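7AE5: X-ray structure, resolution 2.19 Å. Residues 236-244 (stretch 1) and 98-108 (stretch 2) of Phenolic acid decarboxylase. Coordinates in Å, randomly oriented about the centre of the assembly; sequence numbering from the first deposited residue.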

# COMPACT_ATOMS: atom_id res chain seq x y z
N ASP C 236 35.44 19.96 -29.31
CA ASP C 236 35.06 19.65 -30.69
C ASP C 236 36.25 19.23 -31.54
O ASP C 236 36.31 19.53 -32.74
CB ASP C 236 34.33 20.84 -31.34
CG ASP C 236 33.17 20.39 -32.22
OD1 ASP C 236 32.58 21.25 -32.90
OD2 ASP C 236 32.86 19.18 -32.22
N GLY C 237 37.21 18.54 -30.94
CA GLY C 237 38.34 18.00 -31.67
C GLY C 237 39.55 18.89 -31.75
O GLY C 237 40.36 18.73 -32.67
N VAL C 238 39.72 19.82 -30.81
CA VAL C 238 40.87 20.71 -30.77
C VAL C 238 41.73 20.30 -29.57
O VAL C 238 41.28 20.42 -28.42
CB VAL C 238 40.46 22.18 -30.67
CG1 VAL C 238 41.68 23.07 -30.47
CG2 VAL C 238 39.68 22.60 -31.91
N PRO C 239 42.95 19.82 -29.79
CA PRO C 239 43.77 19.36 -28.66
C PRO C 239 44.13 20.50 -27.72
O PRO C 239 44.27 21.65 -28.13
CB PRO C 239 45.02 18.77 -29.33
CG PRO C 239 44.62 18.54 -30.76
CD PRO C 239 43.63 19.61 -31.08
N MET C 240 44.29 20.16 -26.45
CA MET C 240 44.74 21.10 -25.44
C MET C 240 46.24 20.95 -25.22
O MET C 240 46.84 19.91 -25.52
CB MET C 240 43.99 20.91 -24.12
CG MET C 240 44.20 19.54 -23.49
SD MET C 240 43.78 19.53 -21.74
CE MET C 240 44.52 21.08 -21.22
N ASP C 241 46.85 22.00 -24.68
CA ASP C 241 48.29 22.03 -24.46
C ASP C 241 48.61 21.55 -23.05
O ASP C 241 48.01 22.02 -22.08
CB ASP C 241 48.84 23.44 -24.68
CG ASP C 241 48.77 23.87 -26.13
OD1 ASP C 241 48.45 23.03 -26.99
OD2 ASP C 241 49.04 25.06 -26.41
N ILE C 242 49.54 20.61 -22.95
CA ILE C 242 50.00 20.09 -21.67
C ILE C 242 51.51 20.28 -21.59
O ILE C 242 52.21 20.39 -22.60
CB ILE C 242 49.63 18.61 -21.46
CG1 ILE C 242 50.28 17.74 -22.53
CG2 ILE C 242 48.12 18.44 -21.47
CD1 ILE C 242 50.03 16.26 -22.34
N VAL C 243 52.01 20.33 -20.36
CA VAL C 243 53.44 20.51 -20.09
C VAL C 243 53.82 19.65 -18.90
O VAL C 243 53.08 19.54 -17.93
CB VAL C 243 53.78 21.99 -19.82
N LYS C 244 55.00 19.03 -19.00
CA LYS C 244 55.48 18.16 -17.92
C LYS C 244 55.66 18.96 -16.64
O LYS C 244 56.05 20.13 -16.66
CB LYS C 244 56.80 17.51 -18.32
CG LYS C 244 57.11 16.21 -17.60
CD LYS C 244 58.49 15.70 -17.97
CE LYS C 244 59.57 16.42 -17.17
NZ LYS C 244 60.57 15.47 -16.61
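Stretch 2 98-108: DKFPVPPNVVK

Stretch 2 runs beside stretch 1 in the same general direction, their touching parts 28° apart end to end, and the two chains tighten into a short piece of parallel sheet at their later residues. Asp241 pairs with Asn105 and Ile242 with Val106, the CA atoms of Asp241 and Asn105 lying 4.8 Å apart and those of Ile242 and Val106 5.0 Å. Before the sheet both chains are loop, and stretch 2 takes a cis peptide bond ahead of Pro101.

The backbone ladder has the staggered pattern of parallel strands. Asn105 uses both of its peptide groups: its N donates to Met240 O at 2.9 Å, and its O accepts from Ile242 N, also at 2.9 Å. Ile242 then passes the ladder on through its carbonyl, with Val107 N to Ile242 O again at 2.9 Å. Pro104, lacking an N-H, precedes the first backbone donor, Asn105. A CA-H...O contact, Val106 CA to Ile242 O at 3.4 Å, supplements the ladder.

Ile242 has the largest area covered by the partner stretch. Its chi1 p, chi2 t rotamer carries CD1 to 3.7 Å from Pro104 CG and 3.9 Å from Val106 CG2, so the end of one branched aliphatic side chain touches both a proline ring and a valine methyl. A beta-branched residue is at home in an extended strand, and its apolar side chain is buried. Ile242 and Val106 share one face of the sheet; Asp241 and Asn105 share the other, where Asn105 ND2 donates to Asp241 OD1 at 3.0 Å. An amide and a carboxylate suit each other here, since the one donates and the other accepts, and Val107 CG2 lies 3.8 Å from Asp241 CG.

Lys99 and Val102 anchor the earlier part of the contact. Lys99, its CA-to-CB bond directed toward stretch 1, reaches out to form a salt bridge, NZ to Asp236 OD2 at 2.7 Å; a long side chain lets the charge cross a gap the backbones do not close. Its CE passes 3.6 Å from Gly237 N. Gly237 has phi and psi of 92° and 23°, where a CB would jam against the preceding carbonyl oxygen and also come to 3.5 Å from Lys99 CE. The CA-to-CB bond of the buried Val102 is likewise directed toward stretch 1, with Val102 CG2 3.6 Å from Pro239 N and 3.8 Å from Pro239 CG, a compact fit of methyl against ring. Pro239 CB also lies 3.2 Å from Pro103 O.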

# COMPACT_ATOMS: atom_id res chain seq x y z
N ASP C 98 32.12 11.40 -27.35
CA ASP C 98 32.89 10.22 -27.73
C ASP C 98 33.92 10.49 -28.82
O ASP C 98 34.50 9.54 -29.36
CB ASP C 98 31.94 9.10 -28.18
CG ASP C 98 31.33 8.35 -27.00
OD1 ASP C 98 31.91 8.41 -25.89
OD2 ASP C 98 30.28 7.71 -27.19
N LYS C 99 34.17 11.76 -29.15
CA LYS C 99 35.12 12.07 -30.22
C LYS C 99 36.52 11.61 -29.84
O LYS C 99 37.03 11.93 -28.76
CB LYS C 99 35.12 13.57 -30.50
CG LYS C 99 33.81 14.09 -31.05
CD LYS C 99 33.82 15.61 -31.17
CE LYS C 99 34.87 16.07 -32.17
NZ LYS C 99 34.33 17.10 -33.10
N PHE C 100 37.14 10.84 -30.74
CA PHE C 100 38.49 10.33 -30.54
C PHE C 100 39.04 9.92 -31.90
O PHE C 100 38.28 9.42 -32.74
CB PHE C 100 38.51 9.15 -29.57
N PRO C 101 40.35 10.09 -32.14
CA PRO C 101 41.32 10.61 -31.18
C PRO C 101 41.47 12.13 -31.21
O PRO C 101 41.24 12.76 -32.24
CB PRO C 101 42.62 9.95 -31.62
CG PRO C 101 42.48 9.85 -33.11
CD PRO C 101 41.00 9.68 -33.40
N VAL C 102 41.85 12.70 -30.07
CA VAL C 102 42.31 14.08 -30.01
C VAL C 102 43.40 14.12 -28.94
O VAL C 102 43.16 14.54 -27.80
CB VAL C 102 41.14 15.05 -29.75
CG1 VAL C 102 40.24 14.55 -28.63
CG2 VAL C 102 41.64 16.49 -29.51
N PRO C 103 44.60 13.63 -29.25
CA PRO C 103 45.65 13.57 -28.24
C PRO C 103 46.15 14.96 -27.89
O PRO C 103 46.19 15.85 -28.75
CB PRO C 103 46.76 12.73 -28.92
CG PRO C 103 46.15 12.14 -30.14
CD PRO C 103 45.01 13.02 -30.53
N PRO C 104 46.53 15.19 -26.64
CA PRO C 104 46.99 16.52 -26.24
C PRO C 104 48.33 16.87 -26.87
O PRO C 104 49.12 16.00 -27.25
CB PRO C 104 47.10 16.42 -24.72
CG PRO C 104 47.35 14.97 -24.47
CD PRO C 104 46.59 14.22 -25.53
N ASN C 105 48.58 18.17 -26.98
CA ASN C 105 49.80 18.70 -27.57
C ASN C 105 50.78 19.04 -26.45
O ASN C 105 50.50 19.92 -25.63
CB ASN C 105 49.48 19.93 -28.42
CG ASN C 105 50.73 20.69 -28.83
OD1 ASN C 105 51.56 20.18 -29.58
ND2 ASN C 105 50.85 21.92 -28.35
N VAL C 106 51.90 18.34 -26.42
CA VAL C 106 52.90 18.54 -25.38
C VAL C 106 53.79 19.72 -25.77
O VAL C 106 54.35 19.76 -26.87
CB VAL C 106 53.73 17.27 -25.16
CG1 VAL C 106 54.54 17.37 -23.88
CG2 VAL C 106 52.81 16.05 -25.11
N VAL C 107 53.94 20.67 -24.85
CA VAL C 107 54.59 21.95 -25.13
C VAL C 107 55.88 22.05 -24.33
O VAL C 107 55.98 21.53 -23.21
CB VAL C 107 53.62 23.12 -24.81
CG1 VAL C 107 54.36 24.44 -24.69
CG2 VAL C 107 52.53 23.21 -25.85
N LYS C 108 56.88 22.69 -24.93
CA LYS C 108 58.13 22.97 -24.23
C LYS C 108 57.87 23.73 -22.93
O LYS C 108 56.89 24.47 -22.80
CB LYS C 108 59.07 23.79 -25.13
CG LYS C 108 59.80 22.97 -26.18
CD LYS C 108 60.22 23.83 -27.37
CE LYS C 108 60.72 25.20 -26.93
NZ LYS C 108 62.19 25.21 -26.69